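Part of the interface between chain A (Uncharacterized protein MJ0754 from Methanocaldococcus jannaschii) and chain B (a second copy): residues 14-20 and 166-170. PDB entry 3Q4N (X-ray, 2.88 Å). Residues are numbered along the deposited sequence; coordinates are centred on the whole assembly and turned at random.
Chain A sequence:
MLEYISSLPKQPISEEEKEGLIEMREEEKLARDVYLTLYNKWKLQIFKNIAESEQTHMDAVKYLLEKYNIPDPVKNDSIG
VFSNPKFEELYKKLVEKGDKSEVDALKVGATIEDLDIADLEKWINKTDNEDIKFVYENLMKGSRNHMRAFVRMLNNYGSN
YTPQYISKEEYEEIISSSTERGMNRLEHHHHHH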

# COMPACT_ATOMS: atom_id res chain seq x y z
N SER A 14 1.91 -22.77 -0.84
CA SER A 14 0.66 -22.24 -1.43
C SER A 14 0.76 -21.75 -2.88
O SER A 14 1.76 -21.95 -3.57
CB SER A 14 0.09 -21.12 -0.54
OG SER A 14 -0.97 -20.40 -1.16
N GLU A 15 -0.34 -21.13 -3.33
CA GLU A 15 -0.40 -20.42 -4.59
C GLU A 15 -0.37 -18.93 -4.29
O GLU A 15 0.19 -18.12 -5.05
CB GLU A 15 -1.68 -20.79 -5.34
CG GLU A 15 -1.54 -22.09 -6.13
CD GLU A 15 -0.78 -21.91 -7.45
OE1 GLU A 15 0.12 -22.74 -7.74
OE2 GLU A 15 -1.08 -20.93 -8.19
N GLU A 16 -0.99 -18.58 -3.16
CA GLU A 16 -0.81 -17.29 -2.49
C GLU A 16 0.69 -17.06 -2.23
O GLU A 16 1.28 -16.10 -2.75
CB GLU A 16 -1.58 -17.27 -1.17
CG GLU A 16 -1.52 -15.94 -0.39
CD GLU A 16 -2.56 -14.92 -0.86
OE1 GLU A 16 -3.76 -15.13 -0.58
OE2 GLU A 16 -2.19 -13.91 -1.51
N GLU A 17 1.28 -17.97 -1.43
CA GLU A 17 2.70 -17.93 -1.06
C GLU A 17 3.62 -17.76 -2.27
O GLU A 17 4.59 -17.00 -2.21
CB GLU A 17 3.08 -19.17 -0.23
CG GLU A 17 2.52 -19.14 1.19
CD GLU A 17 2.62 -20.48 1.94
OE1 GLU A 17 2.61 -21.54 1.27
OE2 GLU A 17 2.68 -20.47 3.21
N LYS A 18 3.29 -18.44 -3.36
CA LYS A 18 4.10 -18.39 -4.58
C LYS A 18 4.16 -16.97 -5.14
O LYS A 18 5.26 -16.40 -5.30
CB LYS A 18 3.58 -19.38 -5.65
CG LYS A 18 4.15 -20.82 -5.56
CD LYS A 18 3.43 -21.76 -6.52
CE LYS A 18 3.53 -23.22 -6.06
NZ LYS A 18 2.28 -23.97 -6.37
N GLU A 19 2.97 -16.42 -5.39
CA GLU A 19 2.81 -15.12 -6.04
C GLU A 19 3.63 -14.00 -5.38
O GLU A 19 4.19 -13.14 -6.07
CB GLU A 19 1.33 -14.73 -6.07
CG GLU A 19 1.03 -13.56 -6.99
CD GLU A 19 -0.20 -12.77 -6.56
OE1 GLU A 19 -0.43 -11.68 -7.12
OE2 GLU A 19 -0.93 -13.24 -5.67
N GLY A 20 3.69 -14.03 -4.05
CA GLY A 20 4.43 -13.03 -3.29
C GLY A 20 5.91 -13.17 -3.51
O GLY A 20 6.61 -12.18 -3.77
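Chain B 166-170: ISKEE

Chain B meets the first turn of a chain A helix with the start of a helix of its own; the stretches run in roughly opposite directions. Ile B166 (phi/psi -88/164) and Ser B167 (-61/162) are extended; from Lys B168 (-67/-49) the backbone is helical. At this helix start, the amides of Lys B168 and Glu B169 donate to Glu A19. Its CA-to-CB bond points toward chain B, and with chi1 and chi2 both t the side chain reaches out to place its carboxylate at the helix start: Lys B168 N donates to Glu A19 OE1 at 2.9 Å (N-H...acceptor angle 159°), and Glu B169 N donates to Glu A19 OE2 at 3.3 Å (164°). The two near-linear angles support a two-pronged grip; the chain B stretch covers 70 Å² of Glu A19.

Glu B169, with 69 Å² covered, has its CA-to-CB bond toward chain A and is the residue in closest register, its CA 5.9 Å from the CA of Glu A16. Its CG lies 4.0 Å from Glu A16 N, and its OE2 is 3.7 Å from Glu A15 CB.

Glu A16 sets out sideways, but its end comes nearer, and its OE2 accepts from Ser B167 OG at 3.2 Å. That same OG caps its own helix, accepting a weak bond from Glu B170 N at 3.2 Å.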

# COMPACT_ATOMS: atom_id res chain seq x y z
N ILE B 166 -3.95 -5.36 -3.51
CA ILE B 166 -4.27 -6.71 -3.03
C ILE B 166 -3.66 -7.74 -3.97
O ILE B 166 -3.27 -7.38 -5.08
CB ILE B 166 -5.79 -6.96 -2.87
CG1 ILE B 166 -6.52 -6.63 -4.16
CG2 ILE B 166 -6.32 -6.15 -1.70
CD1 ILE B 166 -7.83 -7.34 -4.32
N SER B 167 -3.55 -9.00 -3.55
CA SER B 167 -2.95 -10.02 -4.42
C SER B 167 -3.76 -10.17 -5.70
O SER B 167 -4.90 -9.72 -5.76
CB SER B 167 -2.84 -11.36 -3.70
OG SER B 167 -3.88 -11.54 -2.77
N LYS B 168 -3.16 -10.78 -6.73
CA LYS B 168 -3.97 -11.28 -7.84
C LYS B 168 -4.78 -12.40 -7.24
O LYS B 168 -6.00 -12.45 -7.39
CB LYS B 168 -3.13 -11.85 -8.98
CG LYS B 168 -3.12 -11.02 -10.25
CD LYS B 168 -1.81 -10.27 -10.37
CE LYS B 168 -1.47 -9.97 -11.82
NZ LYS B 168 -0.08 -9.46 -11.91
N GLU B 169 -4.07 -13.28 -6.53
CA GLU B 169 -4.67 -14.50 -5.99
C GLU B 169 -5.93 -14.26 -5.18
O GLU B 169 -6.81 -15.11 -5.18
CB GLU B 169 -3.66 -15.33 -5.19
CG GLU B 169 -3.11 -16.56 -5.94
CD GLU B 169 -4.21 -17.55 -6.32
OE1 GLU B 169 -4.75 -17.43 -7.46
OE2 GLU B 169 -4.54 -18.42 -5.47
N GLU B 170 -6.01 -13.11 -4.52
CA GLU B 170 -7.17 -12.78 -3.69
C GLU B 170 -8.29 -12.11 -4.49
O GLU B 170 -9.46 -12.51 -4.38
CB GLU B 170 -6.76 -11.90 -2.51
CG GLU B 170 -7.42 -12.29 -1.22
CD GLU B 170 -7.78 -11.07 -0.37
OE1 GLU B 170 -8.87 -11.10 0.25
OE2 GLU B 170 -6.99 -10.09 -0.33